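Local coordinates for CRISPR system Cmr subunit Cmr6 (PDB 4W8V), which binds RNA as part of the type III-B CRISPR Cmr complex, capping the elongated crRNA-containing assembly together with Cmr1, at residues A[129-134]-A[209-214]; A[163-168]-A[232-237]. All coordinates share one frame; numbering follows the deposited sequence.

Contact 1 (A[129-134]-A[209-214])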
loop_
_atom_site.group_PDB
_atom_site.type_symbol
_atom_site.label_atom_id
_atom_site.label_comp_id
_atom_site.label_asym_id
_atom_site.label_seq_id
_atom_site.Cartn_x
_atom_site.Cartn_y
_atom_site.Cartn_z
ATOM N N LEU A 129 -15.270 -1.386 2.388
ATOM C CA LEU A 129 -13.880 -1.539 2.807
ATOM C C LEU A 129 -13.684 -2.860 3.531
ATOM O O LEU A 129 -12.643 -3.498 3.392
ATOM C CB LEU A 129 -13.443 -0.381 3.712
ATOM C CG LEU A 129 -13.342 1.000 3.072
ATOM C CD1 LEU A 129 -13.193 2.078 4.124
ATOM C CD2 LEU A 129 -12.179 1.048 2.103
ATOM N N ILE A 130 -14.683 -3.257 4.316
ATOM C CA ILE A 130 -14.708 -4.594 4.882
ATOM C C ILE A 130 -14.617 -5.626 3.752
ATOM O O ILE A 130 -13.859 -6.584 3.839
ATOM C CB ILE A 130 -15.975 -4.829 5.732
ATOM C CG1 ILE A 130 -15.864 -4.074 7.062
ATOM C CG2 ILE A 130 -16.169 -6.312 6.014
ATOM C CD1 ILE A 130 -17.133 -4.096 7.894
ATOM N N ARG A 131 -15.357 -5.410 2.673
ATOM C CA ARG A 131 -15.330 -6.351 1.561
ATOM C C ARG A 131 -14.009 -6.324 0.784
ATOM O O ARG A 131 -13.521 -7.365 0.356
ATOM C CB ARG A 131 -16.499 -6.075 0.616
ATOM C CG ARG A 131 -17.856 -6.304 1.258
ATOM C CD ARG A 131 -18.959 -5.863 0.332
ATOM N NE ARG A 131 -18.759 -6.444 -0.987
ATOM C CZ ARG A 131 -19.138 -5.873 -2.121
ATOM N NH1 ARG A 131 -19.749 -4.694 -2.104
ATOM N NH2 ARG A 131 -18.898 -6.487 -3.273
ATOM N N ILE A 132 -13.435 -5.138 0.604
ATOM C CA ILE A 132 -12.200 -5.001 -0.160
ATOM C C ILE A 132 -11.022 -5.700 0.515
ATOM O O ILE A 132 -10.320 -6.495 -0.120
ATOM C CB ILE A 132 -11.858 -3.516 -0.393
ATOM C CG1 ILE A 132 -12.837 -2.903 -1.399
ATOM C CG2 ILE A 132 -10.429 -3.350 -0.904
ATOM C CD1 ILE A 132 -12.635 -1.417 -1.629
ATOM N N PHE A 133 -10.833 -5.423 1.805
ATOM C CA PHE A 133 -9.651 -5.866 2.538
ATOM C C PHE A 133 -9.901 -7.112 3.393
ATOM O O PHE A 133 -8.979 -7.881 3.678
ATOM C CB PHE A 133 -9.134 -4.733 3.433
ATOM C CG PHE A 133 -8.697 -3.515 2.673
ATOM C CD1 PHE A 133 -7.502 -3.517 1.967
ATOM C CD2 PHE A 133 -9.476 -2.366 2.660
ATOM C CE1 PHE A 133 -7.093 -2.399 1.260
ATOM C CE2 PHE A 133 -9.062 -1.247 1.952
ATOM C CZ PHE A 133 -7.874 -1.271 1.251
ATOM N N GLY A 134 -11.152 -7.304 3.795
ATOM C CA GLY A 134 -11.507 -8.388 4.687
ATOM C C GLY A 134 -11.296 -7.967 6.122
ATOM O O GLY A 134 -10.790 -6.886 6.388
ATOM N N GLY A 209 -11.416 -9.067 -8.662
ATOM C CA GLY A 209 -12.566 -9.460 -7.872
ATOM C C GLY A 209 -13.792 -9.672 -8.731
ATOM O O GLY A 209 -13.803 -9.314 -9.903
ATOM N N ARG A 210 -14.832 -10.258 -8.149
ATOM C CA ARG A 210 -16.059 -10.526 -8.891
ATOM C C ARG A 210 -16.840 -9.245 -9.114
ATOM O O ARG A 210 -17.307 -8.973 -10.218
ATOM C CB ARG A 210 -16.936 -11.533 -8.152
ATOM C CG ARG A 210 -16.247 -12.829 -7.793
ATOM C CD ARG A 210 -16.592 -13.199 -6.366
ATOM N NE ARG A 210 -16.349 -14.604 -6.068
ATOM C CZ ARG A 210 -17.269 -15.555 -6.178
ATOM N NH1 ARG A 210 -18.496 -15.253 -6.589
ATOM N NH2 ARG A 210 -16.965 -16.810 -5.879
ATOM N N ASP A 211 -16.994 -8.472 -8.043
ATOM C CA ASP A 211 -17.677 -7.190 -8.107
ATOM C C ASP A 211 -16.792 -6.199 -8.842
ATOM O O ASP A 211 -15.766 -5.765 -8.320
ATOM C CB ASP A 211 -18.007 -6.688 -6.700
ATOM C CG ASP A 211 -19.054 -5.590 -6.697
ATOM O OD1 ASP A 211 -19.187 -4.876 -7.718
ATOM O OD2 ASP A 211 -19.746 -5.442 -5.665
ATOM N N ARG A 212 -17.180 -5.845 -10.059
ATOM C CA ARG A 212 -16.358 -4.950 -10.857
ATOM C C ARG A 212 -16.249 -3.543 -10.265
ATOM O O ARG A 212 -15.171 -2.951 -10.258
ATOM C CB ARG A 212 -16.892 -4.857 -12.279
ATOM C CG ARG A 212 -16.100 -3.901 -13.128
ATOM C CD ARG A 212 -16.525 -3.931 -14.578
ATOM N NE ARG A 212 -15.741 -2.977 -15.359
ATOM C CZ ARG A 212 -14.582 -3.261 -15.947
ATOM N NH1 ARG A 212 -14.071 -4.484 -15.859
ATOM N NH2 ARG A 212 -13.939 -2.324 -16.630
ATOM N N GLU A 213 -17.357 -3.001 -9.776
ATOM C CA GLU A 213 -17.333 -1.638 -9.269
ATOM C C GLU A 213 -16.584 -1.561 -7.939
ATOM O O GLU A 213 -15.933 -0.558 -7.649
ATOM C CB GLU A 213 -18.749 -1.081 -9.113
ATOM N N LEU A 214 -16.676 -2.617 -7.135
ATOM C CA LEU A 214 -15.927 -2.668 -5.890
ATOM C C LEU A 214 -14.435 -2.740 -6.198
ATOM O O LEU A 214 -13.630 -2.038 -5.587
ATOM C CB LEU A 214 -16.348 -3.862 -5.033
ATOM C CG LEU A 214 -15.653 -3.879 -3.669
ATOM C CD1 LEU A 214 -16.345 -2.907 -2.717
ATOM C CD2 LEU A 214 -15.562 -5.281 -3.073
#

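Contact 2 (A[163-168]-A[232-237])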
loop_
_atom_site.group_PDB
_atom_site.type_symbol
_atom_site.label_atom_id
_atom_site.label_comp_id
_atom_site.label_asym_id
_atom_site.label_seq_id
_atom_site.Cartn_x
_atom_site.Cartn_y
_atom_site.Cartn_z
ATOM N N ASP A 163 22.374 -2.135 -1.120
ATOM C CA ASP A 163 22.754 -1.678 0.213
ATOM C C ASP A 163 22.240 -2.612 1.299
ATOM O O ASP A 163 21.321 -3.393 1.089
ATOM C CB ASP A 163 22.241 -0.262 0.468
ATOM C CG ASP A 163 23.041 0.784 -0.275
ATOM O OD1 ASP A 163 24.061 1.252 0.284
ATOM O OD2 ASP A 163 22.655 1.131 -1.414
ATOM N N ILE A 164 22.832 -2.522 2.477
ATOM C CA ILE A 164 22.383 -3.358 3.570
ATOM C C ILE A 164 21.765 -2.510 4.670
ATOM O O ILE A 164 22.336 -1.526 5.104
ATOM C CB ILE A 164 23.538 -4.215 4.072
ATOM C CG1 ILE A 164 23.872 -5.241 2.980
ATOM C CG2 ILE A 164 23.167 -4.936 5.353
ATOM C CD1 ILE A 164 25.259 -5.750 3.039
ATOM N N MET A 165 20.542 -2.860 5.047
ATOM C CA MET A 165 19.851 -2.186 6.139
ATOM C C MET A 165 19.231 -3.220 7.059
ATOM O O MET A 165 19.095 -4.395 6.690
ATOM C CB MET A 165 18.777 -1.227 5.623
ATOM C CG MET A 165 19.324 -0.037 4.819
ATOM S SD MET A 165 18.103 1.203 4.369
ATOM C CE MET A 165 17.028 0.287 3.264
ATOM N N ASN A 166 18.882 -2.771 8.263
ATOM C CA ASN A 166 18.221 -3.603 9.263
ATOM C C ASN A 166 16.806 -3.099 9.542
ATOM O O ASN A 166 16.522 -1.930 9.360
ATOM C CB ASN A 166 19.032 -3.635 10.562
ATOM C CG ASN A 166 20.364 -4.349 10.406
ATOM O OD1 ASN A 166 21.102 -4.115 9.455
ATOM N ND2 ASN A 166 20.678 -5.224 11.354
ATOM N N PRO A 167 15.910 -3.988 9.968
ATOM C CA PRO A 167 14.544 -3.584 10.299
ATOM C C PRO A 167 14.388 -3.086 11.736
ATOM O O PRO A 167 14.947 -3.651 12.659
ATOM C CB PRO A 167 13.758 -4.874 10.120
ATOM C CG PRO A 167 14.733 -5.922 10.522
ATOM C CD PRO A 167 16.068 -5.450 10.021
ATOM N N HIS A 168 13.615 -2.027 11.896
ATOM C CA HIS A 168 13.103 -1.639 13.184
ATOM C C HIS A 168 11.582 -1.567 13.124
ATOM O O HIS A 168 11.033 -0.897 12.247
ATOM C CB HIS A 168 13.673 -0.301 13.628
ATOM C CG HIS A 168 12.844 0.349 14.685
ATOM N ND1 HIS A 168 12.744 -0.164 15.959
ATOM C CD2 HIS A 168 12.006 1.409 14.630
ATOM C CE1 HIS A 168 11.905 0.583 16.657
ATOM N NE2 HIS A 168 11.440 1.537 15.872
ATOM N N GLY A 232 7.801 0.027 -0.726
ATOM C CA GLY A 232 9.206 -0.244 -0.500
ATOM C C GLY A 232 9.634 0.441 0.779
ATOM O O GLY A 232 8.792 0.863 1.578
ATOM N N ALA A 233 10.944 0.592 0.949
ATOM C CA ALA A 233 11.511 1.148 2.162
ATOM C C ALA A 233 11.866 2.624 1.992
ATOM O O ALA A 233 11.894 3.148 0.861
ATOM C CB ALA A 233 12.741 0.369 2.561
ATOM N N LYS A 234 12.111 3.287 3.124
ATOM C CA LYS A 234 12.476 4.703 3.158
ATOM C C LYS A 234 11.460 5.600 2.455
ATOM O O LYS A 234 11.813 6.626 1.879
ATOM C CB LYS A 234 13.864 4.894 2.534
ATOM C CG LYS A 234 14.964 4.223 3.323
ATOM C CD LYS A 234 16.333 4.754 2.924
ATOM C CE LYS A 234 16.802 4.155 1.606
ATOM N NZ LYS A 234 18.154 4.648 1.194
ATOM N N THR A 235 10.188 5.225 2.515
ATOM C CA THR A 235 9.152 6.006 1.848
ATOM C C THR A 235 8.978 7.387 2.474
ATOM O O THR A 235 8.588 8.344 1.791
ATOM C CB THR A 235 7.801 5.280 1.864
ATOM O OG1 THR A 235 7.442 4.981 3.213
ATOM C CG2 THR A 235 7.869 3.976 1.062
ATOM N N SER A 236 9.295 7.510 3.765
ATOM C CA SER A 236 9.155 8.799 4.443
ATOM C C SER A 236 10.127 9.838 3.881
ATOM O O SER A 236 9.861 11.033 3.945
ATOM C CB SER A 236 9.352 8.657 5.965
ATOM O OG SER A 236 10.713 8.474 6.315
ATOM N N LEU A 237 11.251 9.390 3.331
ATOM C CA LEU A 237 12.178 10.284 2.641
ATOM C C LEU A 237 11.769 10.551 1.173
ATOM O O LEU A 237 12.431 11.303 0.466
ATOM C CB LEU A 237 13.599 9.714 2.679
ATOM C CG LEU A 237 14.217 9.292 4.017
ATOM C CD1 LEU A 237 15.559 8.644 3.767
ATOM C CD2 LEU A 237 14.370 10.479 5.001
#

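Contact 1 (A[129-134]-A[209-214])
The capped start of helix 212-228 meets the final turn of helix 122-133 through two pairings, Arg131 with Asp211 and Ile132 with Leu214. Arg131 reaches across the gap, and its NH2 gives a nearly straight hydrogen bond (175°) to Asp211 OD2 at 2.7 Å, as part of a salt bridge. The acceptor lies in the guanidinium plane and is met on the anti side of the carboxylate; the two flat groups are turned 29° apart. Asp211 is the N-cap residue, so its two oxygens divide the work: OD2 takes the arginine, while OD1 accepts weak bonds from Leu214 N at 3.4 Å and Glu213 N at 3.3 Å. A short acidic side chain suits this place because it can reach back to the first amides of the helix and still face a cation. Arg131 has a second acidic partner, Glu141, which pairs with NE and so helps to fix the rotation of the group.

Next to the ion pair the contact turns apolar. Leu214 has CG anti to its backbone N (chi1 -176°), which carries the branch toward the other helix. Its CD2 lies over one face of the guanidinium, offset toward the rim and 3.7 Å from Arg131 CZ, while Leu214 CG meets Ile132 CG1 at 3.7 Å. The isoleucine also touches Ala218, one turn further along helix 212-228, and both branched residues are buried. Gly134, with positive phi, is the first residue past the end of helix 122-133. A capping aspartate bridged to a neighbouring helix over a branched aliphatic pair is a helix-helix junction; here it lies just after strand 202-209, at the start of the second helix of a ferredoxin-like RAMP fold.

Contact 2 (A[163-168]-A[232-237])
Met165, at the end of edge strand 161-165, reaches across to Ala233 and Lys234 in the loop that precedes strand 242-244. Its CB is directed at that loop but is still too far away to touch it. CG comes closer without making contact, 5.9 Å from Lys234 CE. SD is the first atom to arrive, passing alongside the lysine chain at 4.2 Å from Lys234 CD. The last torsion then bends the chain (chi3 -65°) and brings the terminal methyl within reach of both partners, which it meets in directions roughly at right angles: Met165 CE is 4.3 Å from Ala233 CB and 4.2 Å from Lys234 CE. A long, unbranched thioether suits this place, since it can span backbones whose nearest CA atoms, those of Met165 and Ala233, are 9.8 Å apart, and end in a methyl group.

On the loop side, the small Ala233 methyl points at the strand and accepts the methionine tip without crowding. Lys234 offers its methylene chain, a common use of lysine at a surface, where the aliphatic part lies against apolar neighbours. Its backbone is in the left-handed region, and its carbonyl accepts a bond from Leu237 N, three residues on. Val26 and Phe194 touch both Met165 and Ala233, and Ala233 also has a backbone bond with Val26, so the loop is held beside the three-stranded sheet by more than the methionine.

No hydrogen bond crosses between the two segments. Asp163 OD2 and Lys234 NZ are of opposite charge but stay 6.3 Å apart, so any attraction between them is probably modest. The contact is therefore a small van der Waals patch at the surface, one that holds the loop by shape more than by direction.

In the fold
The two contacts lie on opposite sides of the chain's centre, with centres 31 Å apart and nearest atoms about 15 Å apart. Their segments alternate in sequence: 129-134, 163-168, 209-214, 232-237. Helix 212-228 connects them, for contact 1 holds its first turn and one segment of contact 2, 232-237, lies in the loop that follows it. Contact 1 adjoins the four-stranded antiparallel sheet, reached through strand 202-209, whereas contact 2 belongs to the smaller three-stranded one. The loop of contact 2 is consistent with the glycine-rich loop of RAMP proteins. Contact 1 sits at the start of this helix and contact 2 beyond its end, both within the RAMP-family part of this Cmr6 fragment.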